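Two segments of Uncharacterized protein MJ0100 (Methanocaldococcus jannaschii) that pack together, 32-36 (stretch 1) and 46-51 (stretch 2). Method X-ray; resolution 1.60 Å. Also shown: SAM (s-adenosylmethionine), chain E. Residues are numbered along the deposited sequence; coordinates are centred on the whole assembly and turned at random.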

ATOM      1  N   ILE A  32      -1.986   8.860   6.343  1.00 14.68           N
ATOM      2  CA  ILE A  32      -0.974   7.904   6.796  1.00 14.89           C
ATOM      3  C   ILE A  32      -1.301   6.501   6.315  1.00 15.07           C
ATOM      4  O   ILE A  32      -2.469   6.172   6.091  1.00 14.64           O
ATOM      5  CB  ILE A  32      -0.809   7.890   8.348  1.00 14.99           C
ATOM      6  CG1 ILE A  32      -2.151   7.603   9.053  1.00 15.13           C
ATOM      7  CG2 ILE A  32      -0.134   9.189   8.830  1.00 15.67           C
ATOM      8  CD1 ILE A  32      -2.066   7.488  10.576  1.00 16.49           C
ATOM      9  N   ASN A  33      -0.276   5.669   6.157  1.00 15.59           N
ATOM     10  CA  ASN A  33      -0.528   4.276   5.816  1.00 16.56           C
ATOM     11  C   ASN A  33      -0.134   3.293   6.911  1.00 16.50           C
ATOM     12  O   ASN A  33      -0.122   2.092   6.685  1.00 16.94           O
ATOM     13  CB  ASN A  33       0.133   3.892   4.486  1.00 17.08           C
ATOM     14  CG  ASN A  33      -0.373   2.557   3.942  1.00 18.62           C
ATOM     15  OD1 ASN A  33      -1.574   2.290   3.948  1.00 19.78           O
ATOM     16  ND2 ASN A  33       0.544   1.720   3.469  1.00 20.60           N
ATOM     17  N   HIS A  34       0.200   3.800   8.095  1.00 16.40           N
ATOM     18  CA  HIS A  34       0.560   2.949   9.222  1.00 16.31           C
ATOM     19  C   HIS A  34      -0.160   3.443  10.449  1.00 15.60           C
ATOM     20  O   HIS A  34      -0.027   4.607  10.830  1.00 16.29           O
ATOM     21  CB  HIS A  34       2.058   2.994   9.479  1.00 16.83           C
ATOM     22  CG  HIS A  34       2.876   2.603   8.299  1.00 18.47           C
ATOM     23  ND1 HIS A  34       3.365   3.526   7.401  1.00 20.42           N
ATOM     24  CD2 HIS A  34       3.274   1.390   7.852  1.00 19.93           C
ATOM     25  CE1 HIS A  34       4.039   2.898   6.455  1.00 20.72           C
ATOM     26  NE2 HIS A  34       4.001   1.601   6.707  1.00 20.98           N
ATOM     27  N   LEU A  35      -0.930   2.553  11.061  1.00 14.35           N
ATOM     28  CA  LEU A  35      -1.713   2.889  12.231  1.00 13.63           C
ATOM     29  C   LEU A  35      -1.463   1.847  13.323  1.00 12.98           C
ATOM     30  O   LEU A  35      -2.032   0.754  13.284  1.00 12.45           O
ATOM     31  CB  LEU A  35      -3.196   2.952  11.851  1.00 13.81           C
ATOM     32  CG  LEU A  35      -4.180   3.340  12.954  1.00 14.25           C
ATOM     33  CD1 LEU A  35      -3.902   4.758  13.461  1.00 15.22           C
ATOM     34  CD2 LEU A  35      -5.620   3.198  12.465  1.00 14.41           C
ATOM     35  N   PRO A  36      -0.573   2.163  14.280  1.00 12.59           N
ATOM     36  CA  PRO A  36      -0.370   1.282  15.434  1.00 12.40           C
ATOM     37  C   PRO A  36      -1.662   1.166  16.235  1.00 12.69           C
ATOM     38  O   PRO A  36      -2.368   2.164  16.423  1.00 12.32           O
ATOM     39  CB  PRO A  36       0.701   2.007  16.257  1.00 12.71           C
ATOM     40  CG  PRO A  36       1.376   2.938  15.298  1.00 12.70           C
ATOM     41  CD  PRO A  36       0.366   3.299  14.260  1.00 13.01           C
TER
HETATM   42  N   SAM E1000       4.784  -2.115   3.369  0.50 26.15           N
HETATM   43  CA  SAM E1000       3.769  -3.123   3.024  0.50 26.06           C
HETATM   44  C   SAM E1000       2.452  -2.794   3.733  0.50 25.92           C
HETATM   45  O   SAM E1000       2.060  -1.629   3.847  0.50 26.08           O
HETATM   46  OXT SAM E1000       1.740  -3.686   4.204  0.50 25.88           O
HETATM   47  CB  SAM E1000       4.255  -4.507   3.463  0.50 26.11           C
HETATM   48  CG  SAM E1000       3.769  -5.592   2.499  0.50 25.93           C
HETATM   49  SD  SAM E1000       2.829  -6.919   3.337  0.50 25.66           S
HETATM   50  CE  SAM E1000       2.052  -7.680   1.929  0.50 25.61           C
HETATM   51  C5' SAM E1000       1.364  -6.194   4.158  0.50 22.34           C
HETATM   52  C4' SAM E1000       1.341  -6.461   5.661  0.50 19.04           C
HETATM   53  O4' SAM E1000       2.499  -5.885   6.284  0.50 16.92           O
HETATM   54  C3' SAM E1000       0.159  -5.710   6.267  0.50 17.76           C
HETATM   55  O3' SAM E1000      -0.870  -6.655   6.548  0.50 18.71           O
HETATM   56  C2' SAM E1000       0.704  -5.130   7.570  0.50 16.71           C
HETATM   57  O2' SAM E1000      -0.097  -5.593   8.663  0.50 15.93           O
HETATM   58  C1' SAM E1000       2.115  -5.717   7.656  0.50 15.58           C
HETATM   59  N9  SAM E1000       3.005  -4.728   8.300  0.50 13.83           N
HETATM   60  C8  SAM E1000       3.253  -3.490   7.866  0.50 13.15           C
HETATM   61  N7  SAM E1000       4.098  -2.889   8.707  0.50 13.46           N
HETATM   62  C5  SAM E1000       4.390  -3.752   9.678  0.50 13.52           C
HETATM   63  C6  SAM E1000       5.194  -3.695  10.810  0.50 13.33           C
HETATM   64  N6  SAM E1000       5.887  -2.599  11.107  0.50 13.78           N
HETATM   65  N1  SAM E1000       5.268  -4.771  11.606  0.50 13.15           N
HETATM   66  C2  SAM E1000       4.588  -5.872  11.328  0.50 13.91           C
HETATM   67  N3  SAM E1000       3.812  -5.958  10.258  0.50 13.63           N
HETATM   68  C4  SAM E1000       3.693  -4.917   9.422  0.50 13.52           C
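Stretch 2, residues 46-51: GIITSW

Residues 46-51 lie antiparallel to residues 32-36 as a short two-stranded β pairing that gives way, at its Ser 50 end, to a helix start held by the side chain of Asn 33. The two segments run 167° apart. Leu 35 and Ile 48 form the hydrogen-bonded pair, their CA atoms 5.1 Å apart: Leu 35 N donates to Ile 48 O at 2.9 Å, and Ile 48 N returns a bond to Leu 35 O at 3.0 Å. Their side chains share one face of the sheet, with Leu 35 CB 4.3 Å from Ile 48 CB. Pro 36, whose ring nitrogen carries no hydrogen to donate, falls in the non-hydrogen-bonded pair with Ile 47 (CA to CA 4.4 Å), and both side chains lie on the other face.

Beyond the bridges, Thr 49 sits beside His 34, its CG2 3.9 Å from His 34 CD2, while its CA makes a C-H...O contact of 3.2 Å with Asn 33 O. Thr 49 is also the N-cap residue, its OG1 accepting a weak bond from Trp 51 N at 3.2 Å. As the chain turns into the helix, Asn 33 OD1 receives two hydrogen bonds from one residue, from Ser 50 N and from Ser 50 OG, each 2.9 Å long.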

ATOM      1  N   GLY A  46      -0.957  -4.195  18.018  1.00 14.41           N
ATOM      2  CA  GLY A  46      -1.015  -4.545  16.603  1.00 13.94           C
ATOM      3  C   GLY A  46      -0.711  -3.395  15.679  1.00 13.62           C
ATOM      4  O   GLY A  46      -0.404  -2.299  16.137  1.00 13.92           O
ATOM      5  N   ILE A  47      -0.771  -3.657  14.376  1.00 13.42           N
ATOM      6  CA  ILE A  47      -0.624  -2.605  13.371  1.00 13.32           C
ATOM      7  C   ILE A  47      -1.583  -2.819  12.188  1.00 13.71           C
ATOM      8  O   ILE A  47      -1.915  -3.957  11.841  1.00 13.59           O
ATOM      9  CB  ILE A  47       0.861  -2.448  12.910  1.00 13.31           C
ATOM     10  CG1 ILE A  47       1.051  -1.143  12.117  1.00 13.52           C
ATOM     11  CG2 ILE A  47       1.332  -3.687  12.119  1.00 14.01           C
ATOM     12  CD1 ILE A  47       2.511  -0.776  11.842  1.00 12.92           C
ATOM     13  N   ILE A  48      -2.048  -1.712  11.610  1.00 13.73           N
ATOM     14  CA  ILE A  48      -2.929  -1.715  10.443  1.00 14.13           C
ATOM     15  C   ILE A  48      -2.302  -0.864   9.341  1.00 13.76           C
ATOM     16  O   ILE A  48      -1.760   0.204   9.623  1.00 13.77           O
ATOM     17  CB  ILE A  48      -4.321  -1.114  10.836  1.00 14.35           C
ATOM     18  CG1 ILE A  48      -5.125  -2.100  11.695  1.00 15.51           C
ATOM     19  CG2 ILE A  48      -5.143  -0.655   9.612  1.00 15.26           C
ATOM     20  CD1 ILE A  48      -5.551  -3.379  10.976  1.00 16.07           C
ATOM     21  N   THR A  49      -2.371  -1.329   8.095  1.00 13.37           N
ATOM     22  CA  THR A  49      -2.075  -0.491   6.920  1.00 13.24           C
ATOM     23  C   THR A  49      -3.268  -0.584   5.967  1.00 13.18           C
ATOM     24  O   THR A  49      -4.199  -1.351   6.224  1.00 12.95           O
ATOM     25  CB  THR A  49      -0.817  -0.968   6.164  1.00 13.53           C
ATOM     26  OG1 THR A  49      -1.082  -2.244   5.570  1.00 14.17           O
ATOM     27  CG2 THR A  49       0.378  -1.098   7.097  1.00 13.53           C
ATOM     28  N   SER A  50      -3.255   0.159   4.860  1.00 13.11           N
ATOM     29  CA  SER A  50      -4.352   0.011   3.892  1.00 13.24           C
ATOM     30  C   SER A  50      -4.482  -1.414   3.351  1.00 12.86           C
ATOM     31  O   SER A  50      -5.578  -1.823   2.955  1.00 12.63           O
ATOM     32  CB  SER A  50      -4.256   1.012   2.739  1.00 13.41           C
ATOM     33  OG  SER A  50      -3.097   0.781   1.961  1.00 14.53           O
ATOM     34  N   TRP A  51      -3.380  -2.164   3.331  1.00 12.62           N
ATOM     35  CA  TRP A  51      -3.452  -3.566   2.935  1.00 12.81           C
ATOM     36  C   TRP A  51      -4.402  -4.346   3.842  1.00 12.86           C
ATOM     37  O   TRP A  51      -5.204  -5.152   3.368  1.00 13.04           O
ATOM     38  CB  TRP A  51      -2.075  -4.219   2.920  1.00 12.83           C
ATOM     39  CG  TRP A  51      -2.116  -5.599   2.351  1.00 12.99           C
ATOM     40  CD1 TRP A  51      -2.007  -6.778   3.039  1.00 14.01           C
ATOM     41  CD2 TRP A  51      -2.318  -5.952   0.979  1.00 13.30           C
ATOM     42  NE1 TRP A  51      -2.109  -7.844   2.173  1.00 14.31           N
ATOM     43  CE2 TRP A  51      -2.291  -7.365   0.900  1.00 14.04           C
ATOM     44  CE3 TRP A  51      -2.498  -5.211  -0.200  1.00 13.65           C
ATOM     45  CZ2 TRP A  51      -2.441  -8.053  -0.313  1.00 15.01           C
ATOM     46  CZ3 TRP A  51      -2.647  -5.896  -1.405  1.00 15.34           C
ATOM     47  CH2 TRP A  51      -2.618  -7.302  -1.449  1.00 15.16           C
TER
HETATM   48  O   HOH W   1      -0.465  -1.018   2.609  1.00 27.14           O